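Local coordinates for protein CSE3 (PDB 2Y8Y) that cuts precursor CRISPR RNA as an endoribonuclease of the Cas6/Cse3 family and retains the processed crRNA, at residues E28-L33 / L48-E53; R104-K109 / R117-T122; F157-R162 / L172-A177. One frame throughout, in Å; residues are numbered along the deposited sequence.

Interaction 1 (E28-L33 / L48-E53). With nucleotides of chain B.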
# COMPACT_ATOMS: atom_id res chain seq x y z
N GLU A 28 4.41 -15.23 -1.03
CA GLU A 28 5.56 -15.44 -1.91
C GLU A 28 6.03 -14.13 -2.54
O GLU A 28 7.22 -13.88 -2.68
CB GLU A 28 5.23 -16.46 -2.99
CG GLU A 28 5.10 -17.89 -2.49
CD GLU A 28 6.39 -18.42 -1.88
OE1 GLU A 28 7.48 -17.88 -2.20
OE2 GLU A 28 6.32 -19.38 -1.08
N MET A 29 5.08 -13.28 -2.92
CA MET A 29 5.44 -11.98 -3.46
C MET A 29 6.29 -11.21 -2.45
O MET A 29 7.30 -10.60 -2.81
CB MET A 29 4.20 -11.18 -3.83
CG MET A 29 4.50 -9.81 -4.42
SD MET A 29 5.17 -9.97 -6.09
CE MET A 29 3.69 -10.44 -6.98
N HIS A 30 5.90 -11.26 -1.19
CA HIS A 30 6.65 -10.60 -0.12
C HIS A 30 8.08 -11.12 -0.04
O HIS A 30 9.02 -10.33 0.11
CB HIS A 30 5.93 -10.80 1.22
CG HIS A 30 6.69 -10.29 2.41
ND1 HIS A 30 6.91 -8.95 2.64
CD2 HIS A 30 7.26 -10.95 3.44
CE1 HIS A 30 7.59 -8.80 3.76
NE2 HIS A 30 7.81 -10.00 4.27
N ARG A 31 8.24 -12.43 -0.12
CA ARG A 31 9.58 -13.03 -0.07
C ARG A 31 10.46 -12.50 -1.20
O ARG A 31 11.62 -12.14 -0.98
CB ARG A 31 9.50 -14.56 -0.12
CG ARG A 31 8.82 -15.20 1.08
CD ARG A 31 8.67 -16.71 0.90
NE ARG A 31 9.92 -17.43 1.13
CZ ARG A 31 10.27 -17.96 2.30
NH1 ARG A 31 9.47 -17.84 3.35
NH2 ARG A 31 11.42 -18.61 2.43
N THR A 32 9.90 -12.44 -2.40
CA THR A 32 10.64 -11.94 -3.56
C THR A 32 11.02 -10.48 -3.44
O THR A 32 12.19 -10.12 -3.57
CB THR A 32 9.84 -12.14 -4.85
OG1 THR A 32 9.70 -13.54 -5.11
CG2 THR A 32 10.56 -11.48 -6.02
N LEU A 33 10.04 -9.62 -3.16
CA LEU A 33 10.28 -8.19 -3.18
C LEU A 33 11.25 -7.79 -2.09
O LEU A 33 12.07 -6.88 -2.26
CB LEU A 33 8.95 -7.43 -3.04
CG LEU A 33 7.94 -7.70 -4.16
CD1 LEU A 33 6.70 -6.86 -3.88
CD2 LEU A 33 8.53 -7.39 -5.54
N LEU A 48 8.94 -1.79 3.33
CA LEU A 48 8.55 -2.21 2.00
C LEU A 48 7.02 -2.22 1.91
O LEU A 48 6.36 -2.80 2.78
CB LEU A 48 9.09 -3.62 1.78
CG LEU A 48 8.59 -4.36 0.55
CD1 LEU A 48 9.10 -3.64 -0.66
CD2 LEU A 48 9.07 -5.80 0.62
N LEU A 49 6.47 -1.56 0.89
CA LEU A 49 5.03 -1.60 0.60
C LEU A 49 4.83 -1.89 -0.88
O LEU A 49 5.67 -1.52 -1.71
CB LEU A 49 4.37 -0.27 0.95
CG LEU A 49 4.46 0.18 2.40
CD1 LEU A 49 3.99 1.63 2.55
CD2 LEU A 49 3.63 -0.75 3.28
N TRP A 50 3.73 -2.53 -1.23
CA TRP A 50 3.43 -2.75 -2.63
C TRP A 50 1.94 -2.85 -2.87
O TRP A 50 1.16 -3.01 -1.93
CB TRP A 50 4.16 -3.98 -3.17
CG TRP A 50 3.48 -5.30 -3.00
CD1 TRP A 50 2.58 -5.88 -3.86
CD2 TRP A 50 3.68 -6.24 -1.95
NE1 TRP A 50 2.19 -7.10 -3.38
CE2 TRP A 50 2.86 -7.35 -2.21
CE3 TRP A 50 4.47 -6.25 -0.79
CZ2 TRP A 50 2.80 -8.46 -1.37
CZ3 TRP A 50 4.41 -7.36 0.04
CH2 TRP A 50 3.58 -8.44 -0.25
N ARG A 51 1.54 -2.69 -4.12
CA ARG A 51 0.17 -2.96 -4.54
C ARG A 51 0.19 -3.67 -5.88
O ARG A 51 0.89 -3.25 -6.81
CB ARG A 51 -0.63 -1.66 -4.66
CG ARG A 51 -2.08 -1.87 -5.11
CD ARG A 51 -2.93 -0.60 -5.07
NE ARG A 51 -2.39 0.47 -5.92
CZ ARG A 51 -1.80 1.58 -5.49
NH1 ARG A 51 -1.65 1.84 -4.19
NH2 ARG A 51 -1.35 2.47 -6.37
N LEU A 52 -0.57 -4.77 -5.97
CA LEU A 52 -0.84 -5.40 -7.25
C LEU A 52 -2.01 -4.67 -7.87
O LEU A 52 -3.12 -4.67 -7.31
CB LEU A 52 -1.19 -6.88 -7.07
CG LEU A 52 -1.67 -7.61 -8.33
CD1 LEU A 52 -0.64 -7.49 -9.45
CD2 LEU A 52 -1.96 -9.07 -8.02
N GLU A 53 -1.76 -4.02 -9.00
CA GLU A 53 -2.78 -3.23 -9.68
C GLU A 53 -3.79 -4.13 -10.37
O GLU A 53 -3.48 -5.26 -10.75
CB GLU A 53 -2.15 -2.27 -10.70
CG GLU A 53 -1.14 -1.28 -10.12
CD GLU A 53 -1.78 -0.12 -9.39
OE1 GLU A 53 -2.76 -0.32 -8.64
OE2 GLU A 53 -1.28 1.01 -9.55
P A B 18 6.42 -13.12 6.80
OP1 A B 18 5.17 -12.78 6.10
OP2 A B 18 6.49 -14.40 7.56
O5' A B 18 7.64 -13.03 5.78
C5' A B 18 8.94 -13.46 6.14
C4' A B 18 9.79 -13.70 4.92
O4' A B 18 10.09 -12.44 4.26
C3' A B 18 11.16 -14.31 5.16
O3' A B 18 11.12 -15.70 5.38
C2' A B 18 11.91 -13.91 3.89
O2' A B 18 11.52 -14.73 2.80
C1' A B 18 11.37 -12.50 3.66
N9 A B 18 12.23 -11.49 4.29
C8 A B 18 12.02 -10.75 5.43
N7 A B 18 13.01 -9.94 5.72
C5 A B 18 13.94 -10.17 4.72
C6 A B 18 15.21 -9.63 4.44
N6 A B 18 15.81 -8.70 5.19
N1 A B 18 15.86 -10.08 3.35
C2 A B 18 15.28 -11.02 2.58
N3 A B 18 14.10 -11.59 2.74
C4 A B 18 13.47 -11.12 3.83

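Interaction 2 (R104-K109 / R117-T122). With nucleotides of chain B.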
# COMPACT_ATOMS: atom_id res chain seq x y z
N ARG A 104 -5.24 0.24 -1.17
CA ARG A 104 -5.80 -1.09 -0.96
C ARG A 104 -5.46 -1.49 0.46
O ARG A 104 -4.29 -1.60 0.81
CB ARG A 104 -5.18 -2.09 -1.94
CG ARG A 104 -6.04 -3.33 -2.12
CD ARG A 104 -5.37 -4.38 -3.00
NE ARG A 104 -6.33 -5.40 -3.41
CZ ARG A 104 -6.01 -6.51 -4.06
NH1 ARG A 104 -4.74 -6.76 -4.36
NH2 ARG A 104 -6.96 -7.37 -4.39
N ALA A 105 -6.49 -1.69 1.29
CA ALA A 105 -6.30 -1.82 2.73
C ALA A 105 -7.09 -2.97 3.32
O ALA A 105 -7.92 -3.57 2.65
CB ALA A 105 -6.72 -0.55 3.43
N ASN A 106 -6.80 -3.25 4.59
CA ASN A 106 -7.53 -4.23 5.38
C ASN A 106 -8.16 -3.52 6.57
O ASN A 106 -7.60 -3.54 7.67
CB ASN A 106 -6.56 -5.33 5.84
CG ASN A 106 -7.18 -6.36 6.76
OD1 ASN A 106 -6.61 -6.67 7.82
ND2 ASN A 106 -8.32 -6.93 6.37
N PRO A 107 -9.30 -2.85 6.36
CA PRO A 107 -9.92 -2.13 7.48
C PRO A 107 -10.24 -3.10 8.61
O PRO A 107 -10.84 -4.15 8.38
CB PRO A 107 -11.21 -1.54 6.87
CG PRO A 107 -10.91 -1.47 5.36
CD PRO A 107 -10.07 -2.70 5.11
N ALA A 108 -9.82 -2.76 9.83
CA ALA A 108 -9.85 -3.70 10.93
C ALA A 108 -9.97 -2.98 12.26
O ALA A 108 -9.81 -1.77 12.34
CB ALA A 108 -8.57 -4.57 10.92
N LYS A 109 -10.30 -3.75 13.29
CA LYS A 109 -10.28 -3.29 14.67
C LYS A 109 -9.77 -4.43 15.53
O LYS A 109 -9.86 -5.60 15.14
CB LYS A 109 -11.68 -2.89 15.13
CG LYS A 109 -12.63 -4.08 15.23
CD LYS A 109 -14.08 -3.67 15.44
CE LYS A 109 -14.32 -3.09 16.81
NZ LYS A 109 -15.80 -2.94 17.03
N ARG A 117 -7.49 -9.06 16.29
CA ARG A 117 -7.77 -8.11 15.22
C ARG A 117 -8.63 -8.79 14.15
O ARG A 117 -8.29 -9.87 13.66
CB ARG A 117 -6.47 -7.56 14.61
CG ARG A 117 -6.68 -6.34 13.74
CD ARG A 117 -5.33 -5.81 13.27
NE ARG A 117 -4.74 -6.74 12.31
CZ ARG A 117 -3.52 -7.24 12.41
NH1 ARG A 117 -2.72 -6.89 13.43
NH2 ARG A 117 -3.09 -8.11 11.50
N VAL A 118 -9.74 -8.15 13.82
CA VAL A 118 -10.69 -8.71 12.87
C VAL A 118 -11.06 -7.68 11.82
O VAL A 118 -10.94 -6.47 12.06
CB VAL A 118 -11.98 -9.18 13.56
CG1 VAL A 118 -11.66 -10.26 14.59
CG2 VAL A 118 -12.73 -8.00 14.23
N ALA A 119 -11.49 -8.14 10.66
CA ALA A 119 -11.89 -7.20 9.61
C ALA A 119 -13.20 -6.52 9.95
O ALA A 119 -14.10 -7.11 10.57
CB ALA A 119 -11.99 -7.92 8.27
N LEU A 120 -13.33 -5.27 9.55
CA LEU A 120 -14.60 -4.58 9.65
C LEU A 120 -15.54 -5.13 8.60
O LEU A 120 -15.11 -5.46 7.49
CB LEU A 120 -14.40 -3.08 9.45
CG LEU A 120 -13.51 -2.45 10.53
CD1 LEU A 120 -13.27 -0.97 10.24
CD2 LEU A 120 -14.14 -2.61 11.91
N LYS A 121 -16.81 -5.21 8.94
CA LYS A 121 -17.78 -5.91 8.11
C LYS A 121 -18.47 -5.08 7.04
O LYS A 121 -18.63 -5.54 5.92
CB LYS A 121 -18.82 -6.58 9.01
CG LYS A 121 -18.21 -7.58 9.97
CD LYS A 121 -19.27 -8.41 10.68
CE LYS A 121 -18.62 -9.47 11.55
NZ LYS A 121 -19.65 -10.33 12.20
N THR A 122 -18.91 -3.88 7.40
CA THR A 122 -19.80 -3.12 6.51
C THR A 122 -19.09 -2.01 5.73
O THR A 122 -18.08 -1.48 6.14
CB THR A 122 -20.98 -2.49 7.27
OG1 THR A 122 -20.50 -1.40 8.07
CG2 THR A 122 -21.70 -3.54 8.13
O5' U B 1 -11.88 -12.81 16.44
C5' U B 1 -12.44 -14.11 16.65
C4' U B 1 -12.22 -15.00 15.46
O4' U B 1 -13.45 -15.07 14.71
C3' U B 1 -11.14 -14.52 14.50
O3' U B 1 -10.30 -15.60 14.13
C2' U B 1 -11.88 -13.96 13.28
O2' U B 1 -11.41 -14.47 12.04
C1' U B 1 -13.35 -14.32 13.52
N1 U B 1 -14.20 -13.12 13.69
C2 U B 1 -14.14 -12.13 12.73
O2 U B 1 -13.46 -12.21 11.72
N3 U B 1 -14.94 -11.05 12.98
C4 U B 1 -15.75 -10.84 14.08
O4 U B 1 -16.40 -9.79 14.14
C5 U B 1 -15.74 -11.90 15.04
C6 U B 1 -14.98 -12.97 14.81
P G B 12 -14.79 -2.96 20.69
OP1 G B 12 -15.53 -2.33 19.56
OP2 G B 12 -14.40 -4.38 20.57
O5' G B 12 -13.53 -2.07 21.07
C5' G B 12 -12.42 -2.00 20.20
C4' G B 12 -11.47 -0.93 20.65
O4' G B 12 -10.88 -1.32 21.91
C3' G B 12 -10.27 -0.69 19.76
O3' G B 12 -10.59 0.09 18.64
C2' G B 12 -9.31 0.00 20.72
O2' G B 12 -9.73 1.34 20.96
C1' G B 12 -9.57 -0.80 21.99
N9 G B 12 -8.63 -1.92 22.15
C8 G B 12 -8.85 -3.25 21.93
N7 G B 12 -7.80 -3.98 22.18
C5 G B 12 -6.85 -3.06 22.62
C6 G B 12 -5.53 -3.25 23.06
O6 G B 12 -4.90 -4.32 23.15
N1 G B 12 -4.93 -2.03 23.40
C2 G B 12 -5.53 -0.79 23.35
N2 G B 12 -4.80 0.27 23.73
N3 G B 12 -6.77 -0.61 22.95
C4 G B 12 -7.35 -1.78 22.60
P G B 16 4.05 -1.78 10.57
OP1 G B 16 4.92 -1.20 9.52
OP2 G B 16 2.59 -1.93 10.30
O5' G B 16 4.63 -3.18 11.05
C5' G B 16 6.00 -3.33 11.36
C4' G B 16 6.30 -4.74 11.82
O4' G B 16 5.49 -5.07 12.98
C3' G B 16 5.99 -5.85 10.84
O3' G B 16 6.96 -5.98 9.83
C2' G B 16 5.91 -7.06 11.76
O2' G B 16 7.21 -7.47 12.16
C1' G B 16 5.20 -6.46 12.97
N9 G B 16 3.74 -6.64 12.86
C8 G B 16 2.78 -5.72 12.49
N7 G B 16 1.58 -6.24 12.49
C5 G B 16 1.77 -7.57 12.85
C6 G B 16 0.82 -8.61 13.01
O6 G B 16 -0.41 -8.59 12.86
N1 G B 16 1.44 -9.80 13.40
C2 G B 16 2.78 -9.95 13.62
N2 G B 16 3.19 -11.18 13.99
N3 G B 16 3.67 -8.98 13.47
C4 G B 16 3.09 -7.82 13.09
O HOH W 1 -6.61 -7.41 10.21
O HOH W 2 -4.31 -8.63 8.79
O HOH W 3 -12.52 -4.86 6.17

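Interaction 3 (F157-R162 / L172-A177). With nucleotides of chain B.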
# COMPACT_ATOMS: atom_id res chain seq x y z
N PHE A 157 -11.08 -10.86 -1.11
CA PHE A 157 -10.21 -11.49 -0.13
C PHE A 157 -8.90 -11.91 -0.79
O PHE A 157 -8.90 -12.38 -1.93
CB PHE A 157 -10.90 -12.70 0.53
CG PHE A 157 -12.00 -12.31 1.48
CD1 PHE A 157 -13.29 -12.13 1.03
CD2 PHE A 157 -11.73 -12.10 2.82
CE1 PHE A 157 -14.30 -11.77 1.90
CE2 PHE A 157 -12.73 -11.74 3.69
CZ PHE A 157 -14.02 -11.57 3.24
N LEU A 158 -7.80 -11.72 -0.09
CA LEU A 158 -6.54 -12.30 -0.52
C LEU A 158 -6.47 -13.69 0.08
O LEU A 158 -6.78 -13.87 1.25
CB LEU A 158 -5.35 -11.48 0.00
CG LEU A 158 -5.32 -9.99 -0.33
CD1 LEU A 158 -4.04 -9.38 0.19
CD2 LEU A 158 -5.44 -9.78 -1.82
N GLU A 159 -6.07 -14.67 -0.72
CA GLU A 159 -5.87 -16.02 -0.22
C GLU A 159 -4.40 -16.19 0.11
O GLU A 159 -3.55 -16.24 -0.78
CB GLU A 159 -6.30 -17.04 -1.27
CG GLU A 159 -7.68 -16.78 -1.87
CD GLU A 159 -8.79 -16.87 -0.84
OE1 GLU A 159 -8.64 -17.63 0.13
OE2 GLU A 159 -9.82 -16.18 -1.02
N VAL A 160 -4.09 -16.26 1.40
CA VAL A 160 -2.71 -16.28 1.84
C VAL A 160 -2.35 -17.60 2.51
O VAL A 160 -3.05 -18.08 3.39
CB VAL A 160 -2.42 -15.13 2.82
CG1 VAL A 160 -0.93 -15.07 3.13
CG2 VAL A 160 -2.90 -13.81 2.24
N ARG A 161 -1.24 -18.19 2.07
CA ARG A 161 -0.74 -19.42 2.66
C ARG A 161 0.68 -19.22 3.18
O ARG A 161 1.60 -18.95 2.41
CB ARG A 161 -0.82 -20.57 1.65
CG ARG A 161 -2.26 -20.88 1.22
CD ARG A 161 -2.33 -21.54 -0.15
NE ARG A 161 -2.48 -22.99 -0.06
CZ ARG A 161 -1.53 -23.86 -0.37
NH1 ARG A 161 -0.35 -23.43 -0.80
NH2 ARG A 161 -1.75 -25.16 -0.27
N ARG A 162 0.83 -19.34 4.50
CA ARG A 162 2.09 -19.12 5.20
C ARG A 162 2.32 -17.65 5.52
O ARG A 162 1.39 -16.93 5.88
CB ARG A 162 3.28 -19.69 4.42
CG ARG A 162 3.25 -21.20 4.24
CD ARG A 162 3.07 -21.91 5.57
NE ARG A 162 3.30 -23.35 5.46
CZ ARG A 162 4.47 -23.93 5.68
NH1 ARG A 162 5.53 -23.20 6.02
NH2 ARG A 162 4.60 -25.25 5.55
N LEU A 172 -4.35 -21.88 5.25
CA LEU A 172 -4.97 -20.90 4.37
C LEU A 172 -5.72 -19.83 5.16
O LEU A 172 -6.69 -20.12 5.85
CB LEU A 172 -5.93 -21.58 3.39
CG LEU A 172 -6.83 -20.65 2.57
CD1 LEU A 172 -5.99 -19.68 1.74
CD2 LEU A 172 -7.77 -21.44 1.69
N LEU A 173 -5.25 -18.59 5.05
CA LEU A 173 -5.93 -17.47 5.68
C LEU A 173 -6.49 -16.53 4.63
O LEU A 173 -5.87 -16.29 3.60
CB LEU A 173 -4.98 -16.72 6.62
CG LEU A 173 -5.60 -15.58 7.43
CD1 LEU A 173 -6.81 -16.08 8.23
CD2 LEU A 173 -4.57 -14.95 8.35
N GLN A 174 -7.68 -16.01 4.90
CA GLN A 174 -8.30 -15.05 4.01
C GLN A 174 -8.24 -13.66 4.61
O GLN A 174 -8.65 -13.44 5.75
CB GLN A 174 -9.75 -15.44 3.72
CG GLN A 174 -9.86 -16.70 2.90
CD GLN A 174 -11.15 -17.44 3.16
OE1 GLN A 174 -11.71 -17.38 4.26
NE2 GLN A 174 -11.64 -18.14 2.15
N VAL A 175 -7.70 -12.72 3.85
CA VAL A 175 -7.51 -11.35 4.32
C VAL A 175 -8.36 -10.43 3.46
O VAL A 175 -8.19 -10.38 2.25
CB VAL A 175 -6.04 -10.94 4.22
CG1 VAL A 175 -5.85 -9.50 4.69
CG2 VAL A 175 -5.18 -11.90 5.02
N GLN A 176 -9.29 -9.72 4.10
CA GLN A 176 -10.15 -8.82 3.35
C GLN A 176 -9.37 -7.64 2.79
O GLN A 176 -8.64 -6.95 3.50
CB GLN A 176 -11.33 -8.35 4.23
CG GLN A 176 -12.31 -7.54 3.42
CD GLN A 176 -13.63 -7.34 4.10
OE1 GLN A 176 -13.81 -7.65 5.28
NE2 GLN A 176 -14.59 -6.84 3.34
N ALA A 177 -9.54 -7.40 1.49
CA ALA A 177 -8.81 -6.36 0.79
C ALA A 177 -9.80 -5.40 0.16
O ALA A 177 -10.57 -5.79 -0.73
CB ALA A 177 -7.90 -6.97 -0.26
P C B 2 -8.82 -15.68 14.75
OP1 C B 2 -8.89 -16.58 15.93
OP2 C B 2 -8.36 -14.28 14.95
O5' C B 2 -7.98 -16.36 13.59
C5' C B 2 -7.60 -17.72 13.69
C4' C B 2 -6.11 -17.90 13.50
O4' C B 2 -5.72 -17.44 12.18
C3' C B 2 -5.20 -17.12 14.43
O3' C B 2 -5.10 -17.68 15.72
C2' C B 2 -3.90 -17.13 13.66
O2' C B 2 -3.30 -18.41 13.73
C1' C B 2 -4.41 -16.92 12.24
N1 C B 2 -4.45 -15.49 11.87
C2 C B 2 -3.25 -14.90 11.47
O2 C B 2 -2.23 -15.61 11.43
N3 C B 2 -3.23 -13.59 11.12
C4 C B 2 -4.36 -12.87 11.18
N4 C B 2 -4.31 -11.58 10.83
C5 C B 2 -5.60 -13.45 11.59
C6 C B 2 -5.60 -14.75 11.93

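Interaction 1 (E28-L33 / L48-E53)
Met29, His30 and Leu33 of helix 26-34 close on Trp50 of edge strand 49-52. They do so within the split beta-alpha-beta unit of a ferredoxin-like fold, where strand 62-67 lies between strands 5-12 and 49-52. The Leu33 methyl CD1 sits over a face of the indole, 3.9 Å from the centroid of the five-membered ring, as a CH-pi contact. Met29 crosses the ring obliquely: its CG reaches Trp50 CE2 at 3.7 Å, and a bend at chi2 (72°) sets SD in a Met-aromatic contact, 5.3 Å from the same centroid. The His30 side chain runs across that of Trp50 at about a right angle, and its CB meets Trp50 CH2 at 3.6 Å. CG anti to the backbone N (chi1 174°) sets the imidazole between Trp50 and the RNA, with Trp50 CZ3 and O5' of A18 of chain B both at its edge, near its plane. Leu48 CD2 extends the apolar surface by packing on Leu33 CB at 4.0 Å. On the RNA side, Arg31, linked weakly to Tyr27, the inferred transition-state stabiliser, turns a guanidinium face to A18 of chain B, whose O2' stands over its centre, 3.5 Å from CZ.

Interaction 2 (R104-K109 / R117-T122)
Ala108 and Ala119 form a non-hydrogen-bonded antiparallel pair, and Lys109 and Val118 the hydrogen-bonded pair that follows it, in a short beta hairpin of strands 98-110 and 117-119. The Lys109-Val118 pair is joined by two backbone hydrogen bonds: Lys109 N donates to Val118 O (3.1 Å) and Val118 N to Lys109 O (2.9 Å). Past the bridges, Leu120 N reaches Pro107 O at 3.0 Å, and water 3 donates to that oxygen and to Leu120 O. Lys109 and Val118 extend alongside each other from the same face. Leu120 crosses Lys109 at about a right angle, its CD2 resting 3.7 Å from Lys109 CD, while its CD1 packs on Pro107 CB. A bend at chi3 (-70°) carries Lys109 CE out of line with the aliphatic stem, and NZ bonds OP1 of G12 of chain B at 2.6 Å. Val118 packs on U1 of chain B, CB against the base at N3 and the methyl CG1 3.2 Å from O5'. Arg117 CG leans on Ala108 CB, and beyond it NH1 (2.9 Å) and NH2 (3.0 Å) both donate to O6 of G16 of chain B, at the edge of the guanidinium. Waters 1 and 2 lie in the guanidinium plane, accepting from NE and NH2 and donating to Asn106 OD1; Asn106 ND2 is bonded to Gln176 O. This two-water bridge holds the guanidinium in orientation, so a forked bond can read a guanine carbonyl while the hairpin's lysine neutralises, in all likelihood, part of the phosphate charge.

Interaction 3 (F157-R162 / L172-A177)
Leu173 pairs with Val160, and Val175 with Leu158, in the antiparallel hairpin of strands 150-160 and 173-186, each a hydrogen-bonded pair. The two bonds of the Val160-Leu173 pair are 2.8 Å each (Val160 N to Leu173 O, Leu173 N to Val160 O). Leu173 leads from this backbone to the RNA. Its CB is 4.0 Å from Val160 O; CG, anti to the backbone N (chi1 -175°), carries two methyls to the cytosine of C2 of chain B. Of these, CD1 comes within 4.1 Å of C6, whereas CD2 makes the tighter approach, 3.4 Å from N3, standing out of the plane of the base. The same face of the sheet bears Leu158, Val160 and Val175, with Val160 CG2 packed on Val175 CG2 at 4.1 Å. On the other face, the Phe157 ring lies against Gln176, whose CG is over it. Glu159 and Gln174 project together, flank to flank, their carboxylate and amide planes 77° apart; the touch is by Glu159 OE1 on Gln174 CG. The connection between the segments is not modelled, consistent with a mobile loop. Toward the body of the protein, Val160 rests on Tyr27 of helix 26-34, Val160 and Val175 meet the loop residue Leu206, and strand 98-110 flanks strand 173-186, with Val175 against Asn106 and Leu158 against Arg104.

In the fold
Interaction 1 is buried and apolar, with no hydrogen bond across it, where helix 26-34 packs on edge strand 49-52 of the four-stranded ferredoxin-like sheet. Interactions 2 and 3 are hairpins of the second sheet, built on backbone hydrogen bonds; both are partly buried, interaction 3 the more open, with Phe157, Glu159 and Gln174 on an exposed face. Their neighbouring strands 98-110 and 173-186 are joined by Asn106 ND2 and the backbone O of Gln176. Arg104 of interaction 2 packs on Arg51 and Leu52, connecting the two sheets, while Tyr27 next to 28-33 touches Val160. All three meet RNA, but differently: 28-33 by a ribose, 104-109/117-122 with charged ends on phosphate and base, 172-177 with a leucine.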